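Local structure of immunoglobulin-like protein (Pseudomonas aeruginosa, 3N6Y) at residues Tyr56-Lys61 with Pro99-Ala104; Thr66-Leu71 with Leu120-Gly125. The protein is of unknown function but has an immunoglobulin-like beta fold and probably acts outside the cytoplasm, being made with a probable signal peptide. All blocks are in the same frame, centred on the assembly; numbering follows the deposited sequence.

Contact 1: Tyr56-Lys61 with Pro99-Ala104; sequences YQLSGK and PTDVMA
Lys61 NZ is gripped by several acceptors; it meets Asp101 OD1 tip to tip in a salt bridge of 2.8 Å. The ammonium group sits on the syn lone pair of OD1, on the side of the other carboxylate oxygen. It also donates to water 4, which in turn donates to Asp101 OD2 and so closes a second path between the two charges. The backbone oxygens of Val95 and Ala98 are further acceptors, and since these four share three protons, at least one bond must be shared or bent. The lysine is buried, and its positive charge probably keeps the aspartate ionised. The Leu58 side chain crosses that of Asp101 at about a right angle, CD1 lying 3.9 Å from OD1, while Leu58 N donates to water 3, 2.8 Å away, which lies within bonding distance of OD1 as well.

Behind this salt bridge two strands of a beta-sandwich begin to pair. Tyr56 and Asp101 form an antiparallel hydrogen-bonded pair, with Asp101 N 2.8 Å from Tyr56 O and Tyr56 N 3.0 Å from Asp101 O. Beyond them, Met103 continues the pairing with Met54 on strand 51-59. In the tyrosine conformer described here, one of two modelled, CG sits between the backbone N and the carbonyl carbon (chi1 37°). One ring face lies under the strand of Asp101, whose O stands 3.6 Å above the ring plane, over its centre, and the carboxylate plane is only 8° from that of the ring. Asp101 CB packs against ring atom CE2 at 3.4 Å. At the exposed end, Gln57 runs its extended chain past Thr100 and Pro99, and water 2 donates both to Gln57 OE1 and to Pro99 O, at 2.6 Å from the latter.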
ATOM      1  N   TYR A  56      -3.482   8.016  -1.721  1.00 16.67           N
ATOM      2  CA  TYR A  56      -3.008   8.955  -2.733  0.50 16.94           C
ATOM      3  C   TYR A  56      -4.100   9.190  -3.786  1.00 16.61           C
ATOM      4  O   TYR A  56      -5.099   8.446  -3.867  1.00 16.75           O
ATOM      5  CB  TYR A  56      -1.698   8.458  -3.398  0.50 16.72           C
ATOM      6  CG  TYR A  56      -1.640   6.963  -3.611  0.50 16.03           C
ATOM      7  CD1 TYR A  56      -1.154   6.126  -2.623  0.50 15.90           C
ATOM      8  CD2 TYR A  56      -2.119   6.378  -4.784  0.50 16.42           C
ATOM      9  CE1 TYR A  56      -1.126   4.773  -2.791  0.50 15.56           C
ATOM     10  CE2 TYR A  56      -2.074   5.033  -4.963  0.50 15.99           C
ATOM     11  CZ  TYR A  56      -1.596   4.222  -3.947  0.50 15.51           C
ATOM     12  OH  TYR A  56      -1.569   2.860  -4.067  0.50 15.93           O
ATOM     13  N   GLN A  57      -3.911  10.226  -4.581  1.00 18.36           N
ATOM     14  CA  GLN A  57      -4.806  10.557  -5.692  1.00 18.64           C
ATOM     15  C   GLN A  57      -4.029  10.456  -6.999  1.00 17.89           C
ATOM     16  O   GLN A  57      -2.844  10.877  -7.068  1.00 18.49           O
ATOM     17  CB  GLN A  57      -5.371  11.966  -5.543  1.00 21.08           C
ATOM     18  CG  GLN A  57      -6.098  12.221  -4.247  1.00 22.12           C
ATOM     19  CD  GLN A  57      -6.427  13.689  -4.082  1.00 25.85           C
ATOM     20  OE1 GLN A  57      -7.273  14.208  -4.785  1.00 29.33           O
ATOM     21  NE2 GLN A  57      -5.705  14.373  -3.192  1.00 34.06           N
ATOM     22  N   LEU A  58      -4.665   9.812  -7.984  1.00 18.13           N
ATOM     23  CA  LEU A  58      -4.112   9.667  -9.328  1.00 17.96           C
ATOM     24  C   LEU A  58      -4.982  10.380 -10.373  1.00 18.13           C
ATOM     25  O   LEU A  58      -6.196  10.128 -10.462  1.00 19.32           O
ATOM     26  CB  LEU A  58      -4.027   8.192  -9.705  1.00 17.63           C
ATOM     27  CG  LEU A  58      -3.115   7.303  -8.851  1.00 17.31           C
ATOM     28  CD1 LEU A  58      -3.293   5.785  -9.220  1.00 17.81           C
ATOM     29  CD2 LEU A  58      -1.640   7.785  -8.971  1.00 17.47           C
ATOM     30  N   SER A  59      -4.338  11.227 -11.183  1.00 19.03           N
ATOM     31  CA  SER A  59      -4.968  11.822 -12.359  1.00 19.53           C
ATOM     32  C   SER A  59      -4.688  10.915 -13.565  1.00 18.97           C
ATOM     33  O   SER A  59      -3.686  10.165 -13.569  1.00 18.87           O
ATOM     34  CB  SER A  59      -4.410  13.228 -12.615  1.00 21.23           C
ATOM     35  OG  SER A  59      -2.993  13.209 -12.841  1.00 22.05           O
ATOM     36  N   GLY A  60      -5.552  10.998 -14.592  1.00 18.31           N
ATOM     37  CA  GLY A  60      -5.326  10.272 -15.855  1.00 17.91           C
ATOM     38  C   GLY A  60      -5.783   8.823 -15.916  1.00 17.69           C
ATOM     39  O   GLY A  60      -5.578   8.139 -16.934  1.00 18.64           O
ATOM     40  N   LYS A  61      -6.445   8.354 -14.854  1.00 16.89           N
ATOM     41  CA  LYS A  61      -6.868   6.957 -14.789  1.00 15.82           C
ATOM     42  C   LYS A  61      -7.938   6.650 -15.860  1.00 16.54           C
ATOM     43  O   LYS A  61      -8.953   7.358 -15.958  1.00 17.24           O
ATOM     44  CB  LYS A  61      -7.435   6.618 -13.406  1.00 15.20           C
ATOM     45  CG  LYS A  61      -6.402   6.656 -12.276  1.00 15.43           C
ATOM     46  CD  LYS A  61      -6.995   6.059 -10.973  1.00 14.98           C
ATOM     47  CE  LYS A  61      -8.004   6.960 -10.322  1.00 15.06           C
ATOM     48  NZ  LYS A  61      -8.594   6.219  -9.153  1.00 14.08           N
ATOM     49  N   PRO A  99     -12.008   8.455  -6.196  1.00 18.22           N
ATOM     50  CA  PRO A  99     -11.219   9.668  -5.877  1.00 18.54           C
ATOM     51  C   PRO A  99      -9.822   9.422  -5.254  1.00 18.21           C
ATOM     52  O   PRO A  99      -8.914  10.189  -5.468  1.00 19.09           O
ATOM     53  CB  PRO A  99     -12.133  10.442  -4.924  1.00 19.83           C
ATOM     54  CG  PRO A  99     -13.070   9.473  -4.393  1.00 20.39           C
ATOM     55  CD  PRO A  99     -13.282   8.426  -5.450  1.00 19.51           C
ATOM     56  N   THR A 100      -9.692   8.343  -4.492  1.00 18.24           N
ATOM     57  CA  THR A 100      -8.432   7.984  -3.882  1.00 18.16           C
ATOM     58  C   THR A 100      -8.125   6.521  -4.166  1.00 17.33           C
ATOM     59  O   THR A 100      -9.005   5.696  -4.395  1.00 18.63           O
ATOM     60  CB  THR A 100      -8.418   8.194  -2.360  1.00 19.53           C
ATOM     61  OG1 THR A 100      -9.440   7.407  -1.759  1.00 21.23           O
ATOM     62  CG2 THR A 100      -8.664   9.656  -2.011  1.00 21.37           C
ATOM     63  N   ASP A 101      -6.836   6.225  -4.103  1.00 16.84           N
ATOM     64  CA  ASP A 101      -6.303   4.881  -4.222  1.00 16.02           C
ATOM     65  C   ASP A 101      -5.473   4.612  -2.957  1.00 15.87           C
ATOM     66  O   ASP A 101      -4.964   5.528  -2.370  1.00 15.35           O
ATOM     67  CB  ASP A 101      -5.409   4.801  -5.462  1.00 16.70           C
ATOM     68  CG  ASP A 101      -6.201   4.833  -6.762  1.00 17.73           C
ATOM     69  OD1 ASP A 101      -6.573   5.937  -7.205  1.00 18.43           O
ATOM     70  OD2 ASP A 101      -6.469   3.731  -7.299  1.00 19.13           O
ATOM     71  N   VAL A 102      -5.472   3.380  -2.497  1.00 15.56           N
ATOM     72  CA  VAL A 102      -4.865   2.972  -1.238  1.00 14.93           C
ATOM     73  C   VAL A 102      -3.975   1.776  -1.467  1.00 14.30           C
ATOM     74  O   VAL A 102      -4.273   0.883  -2.262  1.00 14.68           O
ATOM     75  CB  VAL A 102      -5.938   2.590  -0.226  1.00 16.35           C
ATOM     76  CG1 VAL A 102      -5.337   1.976   1.067  1.00 17.71           C
ATOM     77  CG2 VAL A 102      -6.820   3.797   0.118  1.00 16.95           C
HETATM   78  N   MSE A 103      -2.861   1.787  -0.775  1.00 14.11           N
HETATM   79  CA  MSE A 103      -1.992   0.611  -0.646  1.00 13.83           C
HETATM   80  C   MSE A 103      -1.731   0.425   0.846  1.00 13.43           C
HETATM   81  O   MSE A 103      -0.978   1.183   1.459  1.00 14.84           O
HETATM   82  CB  MSE A 103      -0.667   0.758  -1.396  1.00 14.31           C
HETATM   83  CG  MSE A 103       0.175  -0.470  -1.220  1.00 13.67           C
HETATM   84 SE   MSE A 103       1.846  -0.258  -2.222  1.00 12.67          SE
HETATM   85  CE  MSE A 103       2.610  -1.972  -1.643  1.00 14.63           C
ATOM     86  N   ALA A 104      -2.366  -0.592   1.412  1.00 13.32           N
ATOM     87  CA  ALA A 104      -2.280  -0.849   2.846  1.00 13.05           C
ATOM     88  C   ALA A 104      -2.030  -2.311   3.168  1.00 12.44           C
ATOM     89  O   ALA A 104      -2.363  -3.231   2.353  1.00 14.10           O
ATOM     90  CB  ALA A 104      -3.513  -0.336   3.570  1.00 13.05           C
TER
HETATM   91  O   HOH W   1      -3.441   1.534  -4.906  1.00 20.58           O
HETATM   92  O   HOH W   2      -9.378  12.740  -5.047  1.00 31.40           O
HETATM   93  O   HOH W   3      -7.119   8.606  -7.267  1.00 18.92           O
HETATM   94  O   HOH W   4      -8.488   3.353  -8.771  1.00 18.46           O

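Contact 2: Thr66-Leu71 with Leu120-Gly125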
ATOM      1  N   THR A  66      -2.739   0.193 -18.043  1.00 18.78           N
ATOM      2  CA  THR A  66      -1.990  -0.804 -17.274  1.00 19.04           C
ATOM      3  C   THR A  66      -2.384  -0.652 -15.789  1.00 17.74           C
ATOM      4  O   THR A  66      -2.373   0.446 -15.245  1.00 17.37           O
ATOM      5  CB  THR A  66      -0.489  -0.596 -17.453  1.00 19.90           C
ATOM      6  OG1 THR A  66      -0.140  -0.718 -18.847  1.00 21.13           O
ATOM      7  CG2 THR A  66       0.388  -1.585 -16.621  1.00 20.84           C
ATOM      8  N   PRO A  67      -2.759  -1.761 -15.151  1.00 17.72           N
ATOM      9  CA  PRO A  67      -3.104  -1.740 -13.741  1.00 16.85           C
ATOM     10  C   PRO A  67      -1.919  -1.409 -12.848  1.00 17.28           C
ATOM     11  O   PRO A  67      -0.755  -1.278 -13.318  1.00 18.54           O
ATOM     12  CB  PRO A  67      -3.582  -3.170 -13.512  1.00 17.60           C
ATOM     13  CG  PRO A  67      -2.638  -3.926 -14.327  1.00 18.06           C
ATOM     14  CD  PRO A  67      -2.582  -3.139 -15.615  1.00 18.35           C
ATOM     15  N   LEU A  68      -2.226  -1.181 -11.575  1.00 16.11           N
ATOM     16  CA  LEU A  68      -1.182  -0.952 -10.613  1.00 15.39           C
ATOM     17  C   LEU A  68      -0.630  -2.279 -10.128  1.00 16.01           C
ATOM     18  O   LEU A  68      -1.323  -3.265 -10.019  1.00 15.43           O
ATOM     19  CB  LEU A  68      -1.681  -0.141  -9.422  1.00 15.42           C
ATOM     20  CG  LEU A  68      -2.251   1.238  -9.722  1.00 15.88           C
ATOM     21  CD1 LEU A  68      -2.666   1.901  -8.358  1.00 17.79           C
ATOM     22  CD2 LEU A  68      -1.214   2.074 -10.538  1.00 17.10           C
ATOM     23  N   THR A  69       0.659  -2.282  -9.828  1.00 14.77           N
ATOM     24  CA  THR A  69       1.299  -3.370  -9.082  1.00 15.79           C
ATOM     25  C   THR A  69       1.670  -2.780  -7.705  1.00 14.46           C
ATOM     26  O   THR A  69       2.477  -1.825  -7.593  1.00 14.68           O
ATOM     27  CB  THR A  69       2.555  -3.905  -9.771  1.00 16.43           C
ATOM     28  OG1 THR A  69       2.244  -4.412 -11.081  1.00 18.66           O
ATOM     29  CG2 THR A  69       3.149  -5.081  -8.959  1.00 16.64           C
ATOM     30  N   LEU A  70       1.077  -3.345  -6.655  1.00 14.67           N
ATOM     31  CA  LEU A  70       1.414  -2.966  -5.278  0.50 13.62           C
ATOM     32  C   LEU A  70       2.432  -3.980  -4.782  1.00 14.31           C
ATOM     33  O   LEU A  70       2.091  -5.164  -4.575  1.00 14.78           O
ATOM     34  CB  LEU A  70       0.205  -2.967  -4.333  0.50 12.97           C
ATOM     35  CG  LEU A  70      -0.872  -1.876  -4.391  0.50 13.26           C
ATOM     36  CD1 LEU A  70      -1.371  -1.612  -5.832  0.50 12.21           C
ATOM     37  CD2 LEU A  70      -2.063  -2.298  -3.550  0.50 12.66           C
ATOM     38  N   LEU A  71       3.651  -3.519  -4.598  1.00 12.69           N
ATOM     39  CA  LEU A  71       4.779  -4.381  -4.229  0.50 13.54           C
ATOM     40  C   LEU A  71       5.083  -4.123  -2.779  1.00 13.32           C
ATOM     41  O   LEU A  71       5.560  -3.066  -2.421  1.00 15.61           O
ATOM     42  CB  LEU A  71       6.012  -4.069  -5.063  0.50 13.03           C
ATOM     43  CG  LEU A  71       7.225  -4.922  -4.677  0.50 12.73           C
ATOM     44  CD1 LEU A  71       6.924  -6.455  -4.960  0.50 12.92           C
ATOM     45  CD2 LEU A  71       8.476  -4.433  -5.410  0.50 13.97           C
ATOM     46  N   LEU A 120       6.654  -0.329   1.022  1.00 12.81           N
ATOM     47  CA  LEU A 120       5.445  -0.426   0.202  1.00 13.52           C
ATOM     48  C   LEU A 120       5.620   0.477  -0.999  1.00 14.52           C
ATOM     49  O   LEU A 120       5.954   1.670  -0.854  1.00 13.49           O
ATOM     50  CB  LEU A 120       4.234   0.047   1.024  1.00 13.89           C
ATOM     51  CG  LEU A 120       3.564  -1.045   1.893  1.00 14.62           C
ATOM     52  CD1 LEU A 120       4.545  -1.756   2.829  1.00 16.24           C
ATOM     53  CD2 LEU A 120       2.456  -0.434   2.713  1.00 16.11           C
HETATM   54  N   MSE A 121       5.508  -0.098  -2.169  1.00 12.57           N
HETATM   55  CA  MSE A 121       5.805   0.569  -3.433  1.00 13.78           C
HETATM   56  C   MSE A 121       4.664   0.352  -4.384  1.00 12.16           C
HETATM   57  O   MSE A 121       4.270  -0.791  -4.632  1.00 14.51           O
HETATM   58  CB  MSE A 121       7.131   0.014  -4.015  1.00 13.62           C
HETATM   59  CG  MSE A 121       8.287   0.107  -3.054  1.00 14.79           C
HETATM   60 SE   MSE A 121       9.867  -0.770  -3.826  1.00 15.12          SE
HETATM   61  CE  MSE A 121      10.595   0.816  -4.749  1.00 19.33           C
ATOM     62  N   VAL A 122       4.118   1.458  -4.907  1.00 13.02           N
ATOM     63  CA  VAL A 122       3.118   1.425  -5.950  1.00 13.23           C
ATOM     64  C   VAL A 122       3.738   1.716  -7.315  1.00 12.97           C
ATOM     65  O   VAL A 122       4.284   2.777  -7.537  1.00 14.63           O
ATOM     66  CB  VAL A 122       1.996   2.506  -5.760  1.00 15.58           C
ATOM     67  CG1 VAL A 122       0.885   2.272  -6.822  1.00 17.65           C
ATOM     68  CG2 VAL A 122       1.452   2.471  -4.399  1.00 18.27           C
ATOM     69  N   PHE A 123       3.598   0.729  -8.214  1.00 12.85           N
ATOM     70  CA  PHE A 123       4.092   0.851  -9.587  1.00 13.20           C
ATOM     71  C   PHE A 123       2.952   0.819 -10.592  1.00 13.31           C
ATOM     72  O   PHE A 123       1.906   0.139 -10.384  1.00 15.31           O
ATOM     73  CB  PHE A 123       4.979  -0.350  -9.936  1.00 13.57           C
ATOM     74  CG  PHE A 123       6.289  -0.371  -9.223  1.00 13.81           C
ATOM     75  CD1 PHE A 123       6.467  -0.976  -7.969  1.00 13.76           C
ATOM     76  CD2 PHE A 123       7.377   0.189  -9.817  1.00 14.50           C
ATOM     77  CE1 PHE A 123       7.713  -0.970  -7.336  1.00 14.06           C
ATOM     78  CE2 PHE A 123       8.635   0.213  -9.162  1.00 14.23           C
ATOM     79  CZ  PHE A 123       8.781  -0.390  -7.943  1.00 14.76           C
ATOM     80  N   GLN A 124       3.175   1.453 -11.747  1.00 12.89           N
ATOM     81  CA  GLN A 124       2.373   1.115 -12.939  1.00 14.43           C
ATOM     82  C   GLN A 124       3.381   0.575 -13.964  1.00 15.26           C
ATOM     83  O   GLN A 124       4.217   1.380 -14.475  1.00 15.15           O
ATOM     84  CB  GLN A 124       1.638   2.331 -13.483  1.00 15.56           C
ATOM     85  CG  GLN A 124       0.763   1.944 -14.644  1.00 18.15           C
ATOM     86  CD  GLN A 124       0.125   3.101 -15.377  1.00 18.12           C
ATOM     87  OE1 GLN A 124       0.747   4.139 -15.627  1.00 19.52           O
ATOM     88  NE2 GLN A 124      -1.142   2.899 -15.780  1.00 18.06           N
ATOM     89  N   GLY A 125       3.346  -0.736 -14.240  1.00 15.73           N
ATOM     90  CA  GLY A 125       4.395  -1.343 -15.052  1.00 16.58           C
ATOM     91  C   GLY A 125       5.722  -1.158 -14.337  1.00 15.74           C
ATOM     92  O   GLY A 125       5.826  -1.474 -13.147  1.00 15.41           O
TER
HETATM   93  O   HOH W   5       1.605  -2.628 -13.158  1.00 17.16           O
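Leu68 and Val122 meet on the buried face of this antiparallel strand pair, where CD1 of the leucine touches CG1 of the valine at 3.9 Å as the two side chains pass at a slant. The other methyl of Leu68, CD2, on the same face, comes near Gln124 CB. Leu70 points to this side too, next to Val122. The backbones are drawn together by two reciprocal pairs of hydrogen bonds, Thr69 with Phe123 and Leu71 with Met121; the bond from Thr69 N to Phe123 O measures 2.8 Å.

On the other face Thr69, Leu71 and Phe123 are partly exposed. Phe123 sets its ring edge near Thr69 O, the oxygen lying close to the ring plane, and in the modelled conformer of Leu71, one of two, CD2 approaches ring atom CE1 at 4.0 Å. Met121, a selenomethionine, begins on this face, but the end of its chain leads off toward Leu128 and Glu131.

The loose, solvent side is the end where the strands run out, with Thr66 and Gly125 exposed and polar groups taking over. With CG anti to the backbone N (chi1 -177°) and an extended chain beyond it, Gln124 carries its amide to Thr66 O. NE2 donates over 2.8 Å in an almost straight bond (176°) that falls on a carbonyl lone pair and lies within 2° of the glutamine's amide plane. Water 5 bridges the same end: it donates to Pro67 O at 2.7 Å, accepts from Gly125 N at 2.8 Å, and hydrogen-bonds Thr69 OG1.

In the six-stranded sheet, strand 68-74 runs between strands 84-92 and 116-124, and the latter is bordered in turn by strand 127-136; across the sandwich, Leu58 and Met54 of strand 51-59 pack on Leu68 and Val122.

The two contacts belong to facing layers of one beta-sandwich. Contact 2 lies in the middle of the six-stranded sheet, with four regular interstrand bonds and an apolar inner face, whereas contact 1 sits at the end of the strand 51-59 and 101-106 pairing, where a single residue pair is followed by a buried charge pair and ordered waters. Each thus mixes buried and exposed parts, but polar chemistry dominates contact 1. Their segments alternate along the chain, strand 51-59 leading to 68-74 and strand 101-106 to 116-124. Met103, also a selenomethionine, is one of the residues through which the layers meet, its SE 3.5 Å from Val122 CG2; Tyr56 against Val122 is another.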